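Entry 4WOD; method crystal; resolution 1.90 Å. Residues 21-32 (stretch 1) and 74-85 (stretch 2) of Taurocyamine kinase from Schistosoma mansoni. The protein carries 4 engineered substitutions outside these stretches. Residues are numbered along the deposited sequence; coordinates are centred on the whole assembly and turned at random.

Stretch 1, residues 21-32: SLTKKYLTDDIV
Stretch 2 74-85: RDFFDAVIADYH

How do the two stretches lie against each other? Residues 22-26 form a short helix that packs on the longer helix 74-84, with their axes 9.7 Å apart at closest approach and their N-to-C directions 129° apart, so the chains run in broadly opposed senses. The register follows: Leu 22 CA lies 6.1 Å from Val 80 CA, and Tyr 26 CA lies 6.3 Å from Phe 76 CA. A second helix begins at Asp 29 and brings Ile 31 to the same contact, which buries 535 Å² in all.

What satisfies Asp 83 OD2? It accepts twice from stretch 1. Tyr 26 OH donates to Asp 83 OD2 at 2.4 Å, a very short hydrogen bond, and Lys 25 NZ reaches Asp 83 OD2 at 2.8 Å in a salt bridge. Lys 25 does this with all four chi angles t, a fully extended chain, while Tyr 26 is m (chi2 -67°) and Asp 83 is t (chi2 -40°). The same oxygen, Asp 83 OD2, sits 3.5 Å from Leu 22 CD2, so the charged cluster borders directly on apolar surface.

What packs around the aromatic rings and beside them? Ala 79 CB lies over one face of the Tyr 26 ring, 3.9 Å from its centroid and 19° off the normal, a CH-pi contact; Val 80 CG2 approaches Tyr 26 CD2 to 3.9 Å. Phe 76 (t, chi2 75°) leaves its backbone sideways, but its end comes nearer, and its ring edge meets stretch 1 backbone: Phe 76 CD1 is 3.9 Å from Tyr 26 O and Phe 76 CE1 is 4.0 Å from Leu 27 N. Leu 22 (m, t) puts CD1 3.8 Å from Tyr 84 CB, and Ile 31 (m, m) puts CD1 3.7 Å from Asp 75 CB.

How are the donors and acceptors within each stretch satisfied? Ser 21 (phi/psi -78/160, chi1 p) caps the first helix, its OG accepting from Lys 24 N at 3.1 Å. Leu 27 N donates to Thr 23 O at 2.9 Å, but Leu 27 then leaves helical geometry at -83/72; Thr 28 N makes only a weak bond to Tyr 26 O, at 2.8 Å. Thr 28 (-82/167, p) is the N-cap of the next helix, its OG1 capping Ile 31 N at 3.2 Å. In the first helix, Thr 23 OG1 is hydrogen-bonded elsewhere in the structure. On the other helix, Arg 74 NE bridges to Asp 78 OD2 at 2.7 Å, a salt bridge within the stretch.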

ATOM      1  N   SER A  21      -3.837 -17.685  -4.558  1.00 22.08           N
ATOM      2  CA  SER A  21      -3.715 -17.403  -5.989  1.00 22.87           C
ATOM      3  C   SER A  21      -5.068 -17.112  -6.609  1.00 20.79           C
ATOM      4  O   SER A  21      -6.095 -17.484  -6.050  1.00 20.07           O
ATOM      5  CB  SER A  21      -3.045 -18.581  -6.704  1.00 23.58           C
ATOM      6  OG  SER A  21      -3.684 -19.823  -6.411  1.00 18.37           O
ATOM      7  N   LEU A  22      -5.082 -16.461  -7.772  1.00 18.17           N
ATOM      8  CA  LEU A  22      -6.323 -16.359  -8.529  1.00 20.16           C
ATOM      9  C   LEU A  22      -6.741 -17.737  -9.035  1.00 20.68           C
ATOM     10  O   LEU A  22      -7.916 -17.960  -9.310  1.00 18.89           O
ATOM     11  CB  LEU A  22      -6.188 -15.394  -9.698  1.00 15.59           C
ATOM     12  CG  LEU A  22      -5.920 -13.935  -9.318  1.00 24.14           C
ATOM     13  CD1 LEU A  22      -5.624 -13.088 -10.555  1.00 23.31           C
ATOM     14  CD2 LEU A  22      -7.110 -13.356  -8.536  1.00 25.97           C
ATOM     15  N   THR A  23      -5.782 -18.652  -9.172  1.00 18.97           N
ATOM     16  CA  THR A  23      -6.101 -20.041  -9.541  1.00 15.97           C
ATOM     17  C   THR A  23      -6.979 -20.681  -8.488  1.00 18.63           C
ATOM     18  O   THR A  23      -7.944 -21.373  -8.790  1.00 20.60           O
ATOM     19  CB  THR A  23      -4.833 -20.899  -9.709  1.00 19.97           C
ATOM     20  OG1 THR A  23      -4.121 -20.459 -10.868  1.00 19.88           O
ATOM     21  CG2 THR A  23      -5.194 -22.371  -9.875  1.00 16.04           C
ATOM     22  N   LYS A  24      -6.638 -20.440  -7.235  1.00 15.86           N
ATOM     23  CA  LYS A  24      -7.412 -20.966  -6.125  1.00 18.86           C
ATOM     24  C   LYS A  24      -8.811 -20.338  -6.147  1.00 22.00           C
ATOM     25  O   LYS A  24      -9.817 -21.013  -5.932  1.00 22.33           O
ATOM     26  CB  LYS A  24      -6.702 -20.672  -4.809  1.00 18.54           C
ATOM     27  CG  LYS A  24      -7.438 -21.117  -3.566  1.00 21.32           C
ATOM     28  CD  LYS A  24      -6.509 -20.988  -2.389  1.00 18.95           C
ATOM     29  CE  LYS A  24      -7.167 -21.389  -1.094  1.00 24.13           C
ATOM     30  NZ  LYS A  24      -6.138 -21.706  -0.072  1.00 24.20           N
ATOM     31  N   LYS A  25      -8.856 -19.052  -6.472  1.00 19.79           N
ATOM     32  CA  LYS A  25     -10.099 -18.290  -6.449  1.00 19.26           C
ATOM     33  C   LYS A  25     -11.096 -18.799  -7.472  1.00 21.46           C
ATOM     34  O   LYS A  25     -12.277 -18.924  -7.177  1.00 23.92           O
ATOM     35  CB  LYS A  25      -9.797 -16.813  -6.681  1.00 20.68           C
ATOM     36  CG  LYS A  25     -10.984 -15.890  -6.549  1.00 22.34           C
ATOM     37  CD  LYS A  25     -10.496 -14.455  -6.412  1.00 27.88           C
ATOM     38  CE  LYS A  25     -11.608 -13.446  -6.580  1.00 30.15           C
ATOM     39  NZ  LYS A  25     -11.027 -12.067  -6.551  1.00 32.73           N
ATOM     40  N   TYR A  26     -10.621 -19.140  -8.665  1.00 18.48           N
ATOM     41  CA  TYR A  26     -11.541 -19.462  -9.743  1.00 19.93           C
ATOM     42  C   TYR A  26     -11.596 -20.942 -10.118  1.00 23.39           C
ATOM     43  O   TYR A  26     -12.455 -21.341 -10.915  1.00 23.91           O
ATOM     44  CB  TYR A  26     -11.202 -18.605 -10.966  1.00 22.51           C
ATOM     45  CG  TYR A  26     -11.451 -17.132 -10.700  1.00 22.45           C
ATOM     46  CD1 TYR A  26     -12.751 -16.648 -10.497  1.00 25.21           C
ATOM     47  CD2 TYR A  26     -10.394 -16.229 -10.630  1.00 20.95           C
ATOM     48  CE1 TYR A  26     -12.980 -15.306 -10.232  1.00 25.07           C
ATOM     49  CE2 TYR A  26     -10.611 -14.892 -10.377  1.00 23.56           C
ATOM     50  CZ  TYR A  26     -11.911 -14.431 -10.177  1.00 26.05           C
ATOM     51  OH  TYR A  26     -12.122 -13.099  -9.922  1.00 25.01           O
ATOM     52  N   LEU A  27     -10.728 -21.771  -9.533  1.00 20.21           N
ATOM     53  CA  LEU A  27     -10.785 -23.207  -9.827  1.00 19.27           C
ATOM     54  C   LEU A  27     -11.865 -23.871  -8.955  1.00 20.28           C
ATOM     55  O   LEU A  27     -11.571 -24.615  -8.007  1.00 21.37           O
ATOM     56  CB  LEU A  27      -9.422 -23.873  -9.622  1.00 21.69           C
ATOM     57  CG  LEU A  27      -9.272 -25.327 -10.086  1.00 20.45           C
ATOM     58  CD1 LEU A  27      -9.639 -25.446 -11.561  1.00 20.42           C
ATOM     59  CD2 LEU A  27      -7.865 -25.836  -9.845  1.00 16.25           C
ATOM     60  N   THR A  28     -13.117 -23.580  -9.288  1.00 18.89           N
ATOM     61  CA  THR A  28     -14.255 -24.019  -8.481  1.00 20.31           C
ATOM     62  C   THR A  28     -14.635 -25.456  -8.787  1.00 21.49           C
ATOM     63  O   THR A  28     -14.184 -26.035  -9.785  1.00 19.50           O
ATOM     64  CB  THR A  28     -15.478 -23.128  -8.706  1.00 20.48           C
ATOM     65  OG1 THR A  28     -15.990 -23.336 -10.037  1.00 22.76           O
ATOM     66  CG2 THR A  28     -15.098 -21.654  -8.516  1.00 22.12           C
ATOM     67  N   ASP A  29     -15.471 -26.029  -7.925  1.00 21.39           N
ATOM     68  CA  ASP A  29     -16.039 -27.348  -8.174  1.00 22.22           C
ATOM     69  C   ASP A  29     -16.683 -27.417  -9.568  1.00 21.06           C
ATOM     70  O   ASP A  29     -16.474 -28.382 -10.302  1.00 23.33           O
ATOM     71  CB  ASP A  29     -17.069 -27.722  -7.091  1.00 23.13           C
ATOM     72  CG  ASP A  29     -16.425 -28.026  -5.735  1.00 27.73           C
ATOM     73  OD1 ASP A  29     -15.177 -28.086  -5.658  1.00 29.30           O
ATOM     74  OD2 ASP A  29     -17.161 -28.223  -4.746  1.00 29.90           O
ATOM     75  N   ASP A  30     -17.443 -26.393  -9.943  1.00 23.77           N
ATOM     76  CA  ASP A  30     -18.137 -26.437 -11.229  1.00 23.21           C
ATOM     77  C   ASP A  30     -17.138 -26.424 -12.381  1.00 20.96           C
ATOM     78  O   ASP A  30     -17.333 -27.096 -13.398  1.00 20.65           O
ATOM     79  CB  ASP A  30     -19.112 -25.264 -11.369  1.00 28.60           C
ATOM     80  CG  ASP A  30     -20.318 -25.398 -10.455  1.00 36.17           C
ATOM     81  OD1 ASP A  30     -20.507 -26.496  -9.879  1.00 37.58           O
ATOM     82  OD2 ASP A  30     -21.075 -24.413 -10.323  1.00 32.82           O
ATOM     83  N   ILE A  31     -16.077 -25.641 -12.214  1.00 19.98           N
ATOM     84  CA  ILE A  31     -15.042 -25.536 -13.238  1.00 22.45           C
ATOM     85  C   ILE A  31     -14.325 -26.878 -13.419  1.00 17.79           C
ATOM     86  O   ILE A  31     -14.094 -27.328 -14.537  1.00 19.90           O
ATOM     87  CB  ILE A  31     -14.014 -24.429 -12.886  1.00 19.96           C
ATOM     88  CG1 ILE A  31     -14.593 -23.035 -13.190  1.00 22.38           C
ATOM     89  CG2 ILE A  31     -12.687 -24.662 -13.632  1.00 17.69           C
ATOM     90  CD1 ILE A  31     -14.821 -22.740 -14.701  1.00 18.15           C
ATOM     91  N   VAL A  32     -13.984 -27.519 -12.309  1.00 17.25           N
ATOM     92  CA  VAL A  32     -13.355 -28.841 -12.354  1.00 17.88           C
ATOM     93  C   VAL A  32     -14.260 -29.857 -13.039  1.00 20.04           C
ATOM     94  O   VAL A  32     -13.813 -30.642 -13.881  1.00 18.54           O
ATOM     95  CB  VAL A  32     -12.997 -29.339 -10.942  1.00 20.96           C
ATOM     96  CG1 VAL A  32     -12.596 -30.825 -10.956  1.00 19.32           C
ATOM     97  CG2 VAL A  32     -11.888 -28.497 -10.355  1.00 19.36           C
ATOM     98  N   ARG A  74     -12.007 -21.481 -21.293  1.00 16.19           N
ATOM     99  CA  ARG A  74     -12.331 -20.054 -21.220  1.00 19.30           C
ATOM    100  C   ARG A  74     -13.039 -19.552 -19.953  1.00 17.93           C
ATOM    101  O   ARG A  74     -12.761 -18.450 -19.497  1.00 18.42           O
ATOM    102  CB  ARG A  74     -13.185 -19.664 -22.414  1.00 19.59           C
ATOM    103  CG  ARG A  74     -13.415 -18.177 -22.462  1.00 25.78           C
ATOM    104  CD  ARG A  74     -13.357 -17.641 -23.849  1.00 31.47           C
ATOM    105  NE  ARG A  74     -14.017 -16.349 -23.906  1.00 30.77           N
ATOM    106  CZ  ARG A  74     -14.544 -15.854 -25.015  1.00 32.28           C
ATOM    107  NH1 ARG A  74     -14.472 -16.556 -26.143  1.00 32.14           N
ATOM    108  NH2 ARG A  74     -15.148 -14.678 -24.990  1.00 32.26           N
ATOM    109  N   ASP A  75     -13.961 -20.336 -19.398  1.00 19.43           N
ATOM    110  CA  ASP A  75     -14.702 -19.884 -18.214  1.00 21.06           C
ATOM    111  C   ASP A  75     -13.743 -19.612 -17.059  1.00 21.16           C
ATOM    112  O   ASP A  75     -13.978 -18.728 -16.231  1.00 24.38           O
ATOM    113  CB  ASP A  75     -15.747 -20.916 -17.759  1.00 18.70           C
ATOM    114  CG  ASP A  75     -16.827 -21.173 -18.787  1.00 27.25           C
ATOM    115  OD1 ASP A  75     -16.963 -20.404 -19.767  1.00 24.49           O
ATOM    116  OD2 ASP A  75     -17.562 -22.161 -18.592  1.00 30.64           O
ATOM    117  N   PHE A  76     -12.672 -20.403 -17.004  1.00 20.25           N
ATOM    118  CA  PHE A  76     -11.644 -20.270 -15.977  1.00 20.06           C
ATOM    119  C   PHE A  76     -10.693 -19.117 -16.300  1.00 19.21           C
ATOM    120  O   PHE A  76     -10.501 -18.211 -15.487  1.00 18.89           O
ATOM    121  CB  PHE A  76     -10.871 -21.592 -15.832  1.00 19.97           C
ATOM    122  CG  PHE A  76      -9.619 -21.498 -14.992  1.00 20.02           C
ATOM    123  CD1 PHE A  76      -9.696 -21.401 -13.604  1.00 22.97           C
ATOM    124  CD2 PHE A  76      -8.355 -21.539 -15.589  1.00 19.29           C
ATOM    125  CE1 PHE A  76      -8.534 -21.321 -12.826  1.00 19.61           C
ATOM    126  CE2 PHE A  76      -7.176 -21.459 -14.812  1.00 17.39           C
ATOM    127  CZ  PHE A  76      -7.268 -21.351 -13.432  1.00 19.44           C
ATOM    128  N   PHE A  77     -10.091 -19.148 -17.488  1.00 19.63           N
ATOM    129  CA  PHE A  77      -9.067 -18.141 -17.811  1.00 18.00           C
ATOM    130  C   PHE A  77      -9.625 -16.720 -17.948  1.00 21.14           C
ATOM    131  O   PHE A  77      -8.933 -15.764 -17.592  1.00 19.64           O
ATOM    132  CB  PHE A  77      -8.316 -18.518 -19.097  1.00 17.48           C
ATOM    133  CG  PHE A  77      -7.205 -19.512 -18.879  1.00 17.74           C
ATOM    134  CD1 PHE A  77      -5.977 -19.103 -18.369  1.00 18.68           C
ATOM    135  CD2 PHE A  77      -7.389 -20.855 -19.170  1.00 15.00           C
ATOM    136  CE1 PHE A  77      -4.945 -20.020 -18.155  1.00 17.99           C
ATOM    137  CE2 PHE A  77      -6.357 -21.778 -18.966  1.00 17.50           C
ATOM    138  CZ  PHE A  77      -5.128 -21.350 -18.449  1.00 13.94           C
ATOM    139  N   ASP A  78     -10.841 -16.570 -18.482  1.00 19.06           N
ATOM    140  CA  ASP A  78     -11.415 -15.226 -18.633  1.00 22.05           C
ATOM    141  C   ASP A  78     -11.634 -14.608 -17.255  1.00 23.22           C
ATOM    142  O   ASP A  78     -11.415 -13.412 -17.047  1.00 17.80           O
ATOM    143  CB  ASP A  78     -12.723 -15.259 -19.424  1.00 23.80           C
ATOM    144  CG  ASP A  78     -12.497 -15.088 -20.912  1.00 28.51           C
ATOM    145  OD1 ASP A  78     -11.316 -15.069 -21.325  1.00 29.83           O
ATOM    146  OD2 ASP A  78     -13.488 -14.980 -21.670  1.00 32.57           O
ATOM    147  N   ALA A  79     -12.030 -15.447 -16.307  1.00 16.68           N
ATOM    148  CA  ALA A  79     -12.212 -14.991 -14.941  1.00 18.12           C
ATOM    149  C   ALA A  79     -10.878 -14.544 -14.349  1.00 19.21           C
ATOM    150  O   ALA A  79     -10.789 -13.458 -13.759  1.00 20.72           O
ATOM    151  CB  ALA A  79     -12.848 -16.085 -14.096  1.00 21.19           C
ATOM    152  N   VAL A  80      -9.834 -15.357 -14.531  1.00 17.45           N
ATOM    153  CA  VAL A  80      -8.503 -15.025 -14.020  1.00 18.76           C
ATOM    154  C   VAL A  80      -7.946 -13.741 -14.653  1.00 19.76           C
ATOM    155  O   VAL A  80      -7.363 -12.884 -13.977  1.00 19.28           O
ATOM    156  CB  VAL A  80      -7.510 -16.202 -14.268  1.00 19.90           C
ATOM    157  CG1 VAL A  80      -6.076 -15.775 -14.021  1.00 17.91           C
ATOM    158  CG2 VAL A  80      -7.887 -17.416 -13.410  1.00 15.17           C
ATOM    159  N   ILE A  81      -8.118 -13.632 -15.961  1.00 18.03           N
ATOM    160  CA  ILE A  81      -7.552 -12.531 -16.735  1.00 18.17           C
ATOM    161  C   ILE A  81      -8.253 -11.220 -16.400  1.00 19.94           C
ATOM    162  O   ILE A  81      -7.597 -10.202 -16.160  1.00 22.42           O
ATOM    163  CB  ILE A  81      -7.647 -12.830 -18.256  1.00 20.79           C
ATOM    164  CG1 ILE A  81      -6.650 -13.928 -18.643  1.00 17.75           C
ATOM    165  CG2 ILE A  81      -7.405 -11.572 -19.086  1.00 15.04           C
ATOM    166  CD1 ILE A  81      -6.955 -14.580 -19.997  1.00 16.20           C
ATOM    167  N   ALA A  82      -9.586 -11.255 -16.371  1.00 21.65           N
ATOM    168  CA  ALA A  82     -10.387 -10.088 -16.001  1.00 23.29           C
ATOM    169  C   ALA A  82      -9.993  -9.579 -14.612  1.00 21.60           C
ATOM    170  O   ALA A  82      -9.847  -8.388 -14.401  1.00 20.87           O
ATOM    171  CB  ALA A  82     -11.882 -10.417 -16.053  1.00 22.98           C
ATOM    172  N   ASP A  83      -9.780 -10.499 -13.685  1.00 20.27           N
ATOM    173  CA  ASP A  83      -9.359 -10.159 -12.336  1.00 19.26           C
ATOM    174  C   ASP A  83      -7.948  -9.530 -12.292  1.00 22.61           C
ATOM    175  O   ASP A  83      -7.775  -8.406 -11.783  1.00 22.28           O
ATOM    176  CB  ASP A  83      -9.431 -11.421 -11.465  1.00 20.48           C
ATOM    177  CG  ASP A  83      -9.448 -11.111  -9.975  1.00 29.44           C
ATOM    178  OD1 ASP A  83      -8.718 -10.196  -9.536  1.00 24.62           O
ATOM    179  OD2 ASP A  83     -10.199 -11.794  -9.237  1.00 30.40           O
ATOM    180  N   TYR A  84      -6.949 -10.241 -12.830  1.00 17.59           N
ATOM    181  CA  TYR A  84      -5.560  -9.784 -12.796  1.00 20.60           C
ATOM    182  C   TYR A  84      -5.349  -8.462 -13.528  1.00 20.37           C
ATOM    183  O   TYR A  84      -4.633  -7.567 -13.049  1.00 18.07           O
ATOM    184  CB  TYR A  84      -4.622 -10.844 -13.399  1.00 21.17           C
ATOM    185  CG  TYR A  84      -3.164 -10.440 -13.308  1.00 23.84           C
ATOM    186  CD1 TYR A  84      -2.440 -10.631 -12.137  1.00 23.32           C
ATOM    187  CD2 TYR A  84      -2.522  -9.850 -14.385  1.00 22.17           C
ATOM    188  CE1 TYR A  84      -1.111 -10.245 -12.053  1.00 23.80           C
ATOM    189  CE2 TYR A  84      -1.208  -9.468 -14.305  1.00 24.85           C
ATOM    190  CZ  TYR A  84      -0.509  -9.668 -13.144  1.00 23.35           C
ATOM    191  OH  TYR A  84       0.803  -9.278 -13.085  1.00 29.71           O
ATOM    192  N   HIS A  85      -5.951  -8.346 -14.702  1.00 17.29           N
ATOM    193  CA  HIS A  85      -5.737  -7.161 -15.522  1.00 21.43           C
ATOM    194  C   HIS A  85      -6.758  -6.060 -15.213  1.00 21.93           C
ATOM    195  O   HIS A  85      -6.787  -5.022 -15.891  1.00 21.60           O
ATOM    196  CB  HIS A  85      -5.772  -7.540 -17.006  1.00 17.30           C
ATOM    197  CG  HIS A  85      -4.564  -8.299 -17.449  1.00 22.85           C
ATOM    198  ND1 HIS A  85      -3.342  -7.694 -17.666  1.00 22.30           N
ATOM    199  CD2 HIS A  85      -4.379  -9.618 -17.693  1.00 20.60           C
ATOM    200  CE1 HIS A  85      -2.460  -8.609 -18.026  1.00 20.41           C
ATOM    201  NE2 HIS A  85      -3.065  -9.782 -18.059  1.00 22.01           N
TER